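Long-range contacts in KLTH0A00704p (Lachancea thermotolerans, PDB 4J2G), which probably acts in autophagy as the Atg13 protein, its HORMA domain, the part described here, mediating recruitment of PI 3-kinase: residues 242-247 and 260-265; 88-93 and 129-134. The protein carries 1 engineered substitution. All blocks are in the same frame, centred on the assembly; numbering follows the deposited sequence.

Contact 1: 242-247 and 260-265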
loop_
_atom_site.group_PDB
_atom_site.type_symbol
_atom_site.label_atom_id
_atom_site.label_comp_id
_atom_site.label_asym_id
_atom_site.label_seq_id
_atom_site.Cartn_x
_atom_site.Cartn_y
_atom_site.Cartn_z
ATOM N N LEU A 242 0.448 1.310 13.899
ATOM C CA LEU A 242 -0.095 1.116 12.507
ATOM C C LEU A 242 -1.602 1.427 12.500
ATOM O O LEU A 242 -2.244 1.387 13.531
ATOM C CB LEU A 242 0.068 -0.314 12.040
ATOM C CG LEU A 242 1.504 -0.818 11.859
ATOM C CD1 LEU A 242 1.479 -2.301 11.432
ATOM C CD2 LEU A 242 2.360 0.033 10.884
ATOM N N GLU A 243 -2.186 1.732 11.348
ATOM C CA GLU A 243 -3.624 2.007 11.327
ATOM C C GLU A 243 -4.158 1.246 10.096
ATOM O O GLU A 243 -3.373 0.869 9.237
ATOM C CB GLU A 243 -3.827 3.477 11.121
ATOM C CG GLU A 243 -5.246 3.943 11.251
ATOM C CD GLU A 243 -5.526 4.623 12.584
ATOM O OE1 GLU A 243 -4.639 5.388 13.060
ATOM O OE2 GLU A 243 -6.640 4.402 13.148
ATOM N N GLN A 244 -5.473 1.046 9.995
ATOM C CA GLN A 244 -6.045 0.312 8.903
ATOM C C GLN A 244 -7.245 1.040 8.426
ATOM O O GLN A 244 -7.976 1.507 9.253
ATOM C CB GLN A 244 -6.533 -1.084 9.330
ATOM C CG GLN A 244 -7.020 -1.922 8.088
ATOM C CD GLN A 244 -7.565 -3.276 8.491
ATOM O OE1 GLN A 244 -8.551 -3.343 9.258
ATOM N NE2 GLN A 244 -6.952 -4.377 7.968
ATOM N N ARG A 245 -7.463 1.094 7.110
ATOM C CA ARG A 245 -8.732 1.635 6.503
ATOM C C ARG A 245 -9.273 0.584 5.591
ATOM O O ARG A 245 -8.479 -0.120 4.952
ATOM C CB ARG A 245 -8.531 2.937 5.643
ATOM C CG ARG A 245 -8.184 4.136 6.475
ATOM C CD ARG A 245 -9.370 4.537 7.339
ATOM N NE ARG A 245 -8.944 4.676 8.742
ATOM C CZ ARG A 245 -8.509 5.810 9.295
ATOM N NH1 ARG A 245 -8.454 6.932 8.573
ATOM N NH2 ARG A 245 -8.122 5.825 10.567
ATOM N N LYS A 246 -10.609 0.481 5.473
ATOM C CA LYS A 246 -11.190 -0.528 4.600
ATOM C C LYS A 246 -12.338 0.144 3.878
ATOM O O LYS A 246 -13.069 0.889 4.463
ATOM C CB LYS A 246 -11.825 -1.621 5.382
ATOM C CG LYS A 246 -11.006 -2.547 6.195
ATOM C CD LYS A 246 -12.051 -3.525 6.690
ATOM C CE LYS A 246 -11.518 -4.565 7.630
ATOM N NZ LYS A 246 -12.319 -4.327 8.842
ATOM N N ILE A 247 -12.489 -0.137 2.606
ATOM C CA ILE A 247 -13.586 0.391 1.834
ATOM C C ILE A 247 -14.764 -0.571 2.022
ATOM O O ILE A 247 -14.570 -1.768 2.310
ATOM C CB ILE A 247 -13.101 0.627 0.392
ATOM C CG1 ILE A 247 -11.693 1.272 0.494
ATOM C CG2 ILE A 247 -13.995 1.596 -0.327
ATOM C CD1 ILE A 247 -11.229 2.125 -0.680
ATOM N N SER A 260 -8.545 -2.905 1.285
ATOM C CA SER A 260 -8.088 -2.397 2.586
ATOM C C SER A 260 -6.587 -1.950 2.519
ATOM O O SER A 260 -5.899 -2.290 1.582
ATOM C CB SER A 260 -8.263 -3.474 3.631
ATOM O OG SER A 260 -7.406 -4.565 3.232
ATOM N N VAL A 261 -6.123 -1.151 3.492
ATOM C CA VAL A 261 -4.741 -0.681 3.539
ATOM C C VAL A 261 -4.384 -0.589 5.008
ATOM O O VAL A 261 -5.156 -0.099 5.797
ATOM C CB VAL A 261 -4.491 0.690 2.796
ATOM C CG1 VAL A 261 -5.310 1.798 3.422
ATOM C CG2 VAL A 261 -2.985 1.080 2.861
ATOM N N SER A 262 -3.226 -1.112 5.351
ATOM C CA SER A 262 -2.560 -0.892 6.650
ATOM C C SER A 262 -1.374 0.001 6.411
ATOM O O SER A 262 -0.621 -0.238 5.467
ATOM C CB SER A 262 -2.029 -2.210 7.154
ATOM O OG SER A 262 -3.158 -2.969 7.570
ATOM N N TYR A 263 -1.205 1.016 7.267
ATOM C CA TYR A 263 -0.163 1.993 7.098
ATOM C C TYR A 263 0.478 2.474 8.415
ATOM O O TYR A 263 -0.165 2.585 9.419
ATOM C CB TYR A 263 -0.657 3.169 6.277
ATOM C CG TYR A 263 -1.854 3.860 6.885
ATOM C CD1 TYR A 263 -3.164 3.418 6.585
ATOM C CD2 TYR A 263 -1.707 4.947 7.700
ATOM C CE1 TYR A 263 -4.274 4.044 7.131
ATOM C CE2 TYR A 263 -2.819 5.619 8.252
ATOM C CZ TYR A 263 -4.099 5.172 7.939
ATOM O OH TYR A 263 -5.176 5.801 8.512
ATOM N N ARG A 264 1.778 2.721 8.391
ATOM C CA ARG A 264 2.461 3.385 9.489
ATOM C C ARG A 264 1.874 4.800 9.701
ATOM O O ARG A 264 1.898 5.618 8.786
ATOM C CB ARG A 264 3.952 3.430 9.072
ATOM C CG ARG A 264 4.878 3.825 10.186
ATOM C CD ARG A 264 6.342 3.945 9.681
ATOM N NE ARG A 264 6.847 2.676 9.192
ATOM C CZ ARG A 264 7.231 1.636 9.960
ATOM N NH1 ARG A 264 7.171 1.664 11.272
ATOM N NH2 ARG A 264 7.686 0.538 9.388
ATOM N N LYS A 265 1.278 5.058 10.877
ATOM C CA LYS A 265 0.784 6.392 11.301
ATOM C C LYS A 265 1.742 7.564 11.164
ATOM O O LYS A 265 1.334 8.664 10.836
ATOM C CB LYS A 265 0.347 6.370 12.779
ATOM C CG LYS A 265 -0.896 5.509 13.104
ATOM C CD LYS A 265 -0.977 5.258 14.609
ATOM C CE LYS A 265 -2.386 4.947 15.030
ATOM N NZ LYS A 265 -2.352 4.555 16.459
#
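Tyr263 is the hub of this antiparallel strand pair, beside Glu243 on the face of Arg245 and Val261. CG of Tyr263 sits between the backbone N and the carbonyl carbon (chi1 58°), and the ring leans over the neighbouring strand. CB of Glu243 rests on the ring face toward its rim, a CH-pi contact 3.9 Å from the ring centroid. At the ring edge, in plane, comes CG of Arg245, 4.0 Å from CE1 of Tyr263. OH of Tyr263 stands over the centre of the Arg245 guanidinium, 3.4 Å from CZ of Arg245, and the two planes are nearly perpendicular (86°). No hydrogen bond joins them. Glu243 pairs with Tyr263, and Arg245 with Val261, each through two backbone N-H...O bonds.

On the opposite face CD2 of Leu242 closes on CA of Arg264 at 3.6 Å. Further along, that face is looser: CG of Gln244 comes only within 4.0 Å of OG of Ser262. Lys246 touches CB of Ser260 through CG alone, then leads away. Arg245 and Lys246 face solvent, whereas Tyr263 and Leu242 are buried.

An alanine in place of Tyr263 would probably leave CB of Glu243 and the guanidinium of Arg245 without their packing partner, and both chains freer to turn.

OE2 of Glu243 forms a salt bridge with NH2 of Arg245 (3.3 Å). NZ of Lys265, 4.2 Å from OE1 of Glu243 and beyond a salt bridge, hydrogen-bonds to Ala240 O. The chemistry implies a hairpin held by backbone bonds at the edge strand of the sheet, with Tyr263 packed against a charged pair.

Contact 2: 88-93 and 129-134; sequences PLVIET and LERWLI. With SO4 (sulfate ion), chain C.
Glu92 and Arg131, side by side and pointing the same way, carry the charged part of this antiparallel pairing. Bent at chi3 (-80°), Arg131 grips one oxygen side-on: its NE lies 3.2 Å and its NH2 2.9 Å from OE2 of Glu92. NE meets the anti lone pair, whereas NH2 comes from above the carboxylate plane. OE1 of Glu92 has its own salt bridge, to Arg218. At the guanidinium edge, NH1 and NH2 hold a sulfate, probably from the crystallisation liquor, which Leu221 N and Ser222 N also bind. NH2 of Arg131 is 2.7 Å from its O4.

Hydrogen bonds to the carboxylate of the buried Glu130 form on the other face. OE1 of Glu130 accepts OG1 of Thr93 at 2.9 Å and NE1 of Trp132 at 3.1 Å. The donors arrive from opposite faces of the carboxylate, and the indole bond is nearly straight (171°).

Apolar contacts join CG2 of Val90 to CD1 of Leu133 at 3.7 Å. On the side of the sheet that carries Trp132, CB of Ile91 packs against CB of Trp132 at 3.9 Å, and Ile37 of helix 18-39 touches both residues.

Backbone bonds pair Leu89 with Ile134, Ile91 with Trp132 and Thr93 with Glu130. O of Thr93 also accepts N of Leu129 at 2.7 Å. Leu129 and Glu130 thus both face Thr93, a classic beta bulge within the central antiparallel sheet of the HORMA fold.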
loop_
_atom_site.group_PDB
_atom_site.type_symbol
_atom_site.label_atom_id
_atom_site.label_comp_id
_atom_site.label_asym_id
_atom_site.label_seq_id
_atom_site.Cartn_x
_atom_site.Cartn_y
_atom_site.Cartn_z
ATOM N N PRO A 88 -5.392 -12.399 -5.171
ATOM C CA PRO A 88 -5.368 -11.154 -4.378
ATOM C C PRO A 88 -4.128 -10.288 -4.733
ATOM O O PRO A 88 -2.992 -10.818 -4.897
ATOM C CB PRO A 88 -5.302 -11.669 -2.917
ATOM C CG PRO A 88 -4.627 -13.012 -3.054
ATOM C CD PRO A 88 -5.230 -13.596 -4.316
ATOM N N LEU A 89 -4.385 -8.991 -4.870
ATOM C CA LEU A 89 -3.431 -7.970 -5.314
ATOM C C LEU A 89 -2.913 -7.168 -4.125
ATOM O O LEU A 89 -3.667 -6.480 -3.451
ATOM C CB LEU A 89 -4.061 -7.067 -6.377
ATOM C CG LEU A 89 -3.484 -5.802 -7.123
ATOM C CD1 LEU A 89 -2.161 -5.263 -6.700
ATOM C CD2 LEU A 89 -3.442 -6.025 -8.630
ATOM N N VAL A 90 -1.605 -7.319 -3.877
ATOM C CA VAL A 90 -0.890 -6.691 -2.798
ATOM C C VAL A 90 0.019 -5.592 -3.306
ATOM O O VAL A 90 0.710 -5.758 -4.294
ATOM C CB VAL A 90 -0.175 -7.750 -1.955
ATOM C CG1 VAL A 90 0.807 -7.143 -0.887
ATOM C CG2 VAL A 90 -1.276 -8.524 -1.271
ATOM N N ILE A 91 -0.059 -4.418 -2.668
ATOM C CA ILE A 91 0.828 -3.296 -3.021
ATOM C C ILE A 91 1.616 -2.819 -1.794
ATOM O O ILE A 91 1.028 -2.525 -0.786
ATOM C CB ILE A 91 0.073 -2.139 -3.636
ATOM C CG1 ILE A 91 -0.571 -2.610 -4.961
ATOM C CG2 ILE A 91 1.013 -0.971 -3.991
ATOM C CD1 ILE A 91 -1.483 -1.576 -5.576
ATOM N N GLU A 92 2.935 -2.774 -1.894
ATOM C CA GLU A 92 3.747 -2.256 -0.781
ATOM C C GLU A 92 4.282 -0.871 -1.176
ATOM O O GLU A 92 4.664 -0.677 -2.290
ATOM C CB GLU A 92 4.881 -3.186 -0.544
ATOM C CG GLU A 92 4.439 -4.535 0.056
ATOM C CD GLU A 92 5.679 -5.360 0.538
ATOM O OE1 GLU A 92 6.783 -5.180 -0.021
ATOM O OE2 GLU A 92 5.547 -6.145 1.480
ATOM N N THR A 93 4.245 0.098 -0.263
ATOM C CA THR A 93 4.739 1.441 -0.509
ATOM C C THR A 93 5.847 1.562 0.503
ATOM O O THR A 93 5.658 1.249 1.676
ATOM C CB THR A 93 3.679 2.508 -0.244
ATOM O OG1 THR A 93 2.631 2.404 -1.241
ATOM C CG2 THR A 93 4.281 3.954 -0.352
ATOM N N LEU A 129 5.873 1.542 4.373
ATOM C CA LEU A 129 5.011 2.573 4.847
ATOM C C LEU A 129 3.511 2.183 4.741
ATOM O O LEU A 129 2.714 2.617 5.557
ATOM C CB LEU A 129 5.268 3.845 3.987
ATOM C CG LEU A 129 6.686 4.447 3.940
ATOM C CD1 LEU A 129 6.823 5.533 2.917
ATOM C CD2 LEU A 129 7.110 4.934 5.311
ATOM N N GLU A 130 3.140 1.462 3.694
ATOM C CA GLU A 130 1.748 1.111 3.475
ATOM C C GLU A 130 1.705 -0.253 2.857
ATOM O O GLU A 130 2.585 -0.605 2.047
ATOM C CB GLU A 130 1.061 2.008 2.439
ATOM C CG GLU A 130 1.150 3.502 2.676
ATOM C CD GLU A 130 0.573 4.329 1.471
ATOM O OE1 GLU A 130 0.667 3.946 0.231
ATOM O OE2 GLU A 130 0.045 5.408 1.793
ATOM N N ARG A 131 0.656 -0.999 3.170
ATOM C CA ARG A 131 0.441 -2.236 2.399
ATOM C C ARG A 131 -1.024 -2.372 2.062
ATOM O O ARG A 131 -1.839 -2.462 2.959
ATOM C CB ARG A 131 0.937 -3.466 3.129
ATOM C CG ARG A 131 0.914 -4.752 2.285
ATOM C CD ARG A 131 1.434 -5.936 3.140
ATOM N NE ARG A 131 2.903 -5.963 3.227
ATOM C CZ ARG A 131 3.615 -5.992 4.362
ATOM N NH1 ARG A 131 3.033 -5.993 5.548
ATOM N NH2 ARG A 131 4.942 -6.050 4.302
ATOM N N TRP A 132 -1.318 -2.402 0.768
ATOM C CA TRP A 132 -2.715 -2.427 0.253
ATOM C C TRP A 132 -3.004 -3.850 -0.142
ATOM O O TRP A 132 -2.107 -4.597 -0.552
ATOM C CB TRP A 132 -2.816 -1.577 -1.022
ATOM C CG TRP A 132 -2.583 -0.130 -0.838
ATOM C CD1 TRP A 132 -1.337 0.520 -0.752
ATOM C CD2 TRP A 132 -3.568 0.885 -0.743
ATOM N NE1 TRP A 132 -1.537 1.851 -0.563
ATOM C CE2 TRP A 132 -2.881 2.122 -0.606
ATOM C CE3 TRP A 132 -4.987 0.879 -0.755
ATOM C CZ2 TRP A 132 -3.544 3.353 -0.493
ATOM C CZ3 TRP A 132 -5.636 2.074 -0.640
ATOM C CH2 TRP A 132 -4.913 3.322 -0.492
ATOM N N LEU A 133 -4.257 -4.222 -0.051
ATOM C CA LEU A 133 -4.698 -5.548 -0.457
ATOM C C LEU A 133 -6.040 -5.306 -1.175
ATOM O O LEU A 133 -6.921 -4.692 -0.601
ATOM C CB LEU A 133 -5.052 -6.334 0.780
ATOM C CG LEU A 133 -5.727 -7.685 0.498
ATOM C CD1 LEU A 133 -4.854 -8.650 -0.334
ATOM C CD2 LEU A 133 -6.257 -8.380 1.749
ATOM N N ILE A 134 -6.158 -5.789 -2.399
ATOM C CA ILE A 134 -7.391 -5.712 -3.220
ATOM C C ILE A 134 -7.636 -7.168 -3.586
ATOM O O ILE A 134 -6.672 -7.936 -3.918
ATOM C CB ILE A 134 -7.124 -4.907 -4.493
ATOM C CG1 ILE A 134 -6.562 -3.518 -4.102
ATOM C CG2 ILE A 134 -8.395 -4.795 -5.356
ATOM C CD1 ILE A 134 -5.816 -2.845 -5.234
HETATM S S SO4 C . 6.073 -6.503 7.694
HETATM O O1 SO4 C . 4.831 -7.241 7.791
HETATM O O2 SO4 C . 6.312 -6.096 9.086
HETATM O O3 SO4 C . 7.307 -7.180 7.234
HETATM O O4 SO4 C . 5.858 -5.422 6.711
#

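Both contacts belong to the same five-stranded antiparallel sheet, with centres about 10 Å apart. Contact 2 is the buried one, pairing two inner strands near the centre of the chain. Contact 1 is partly buried and joins the hairpin strands 242-252 and 255-264, the former outermost in the sheet. Strands 126-136 and 255-264 are neighbours, so the contacts meet there: N of Arg131 is 2.7 Å from O of Ser262, a probable hydrogen bond, and Val261 packs on the Trp132 ring. In contact 1 the salt bridge stays within one strand. In contact 2 it crosses between strands, and helix 18-39 packs on the side of Leu89, Ile91, Trp132 and Ile134.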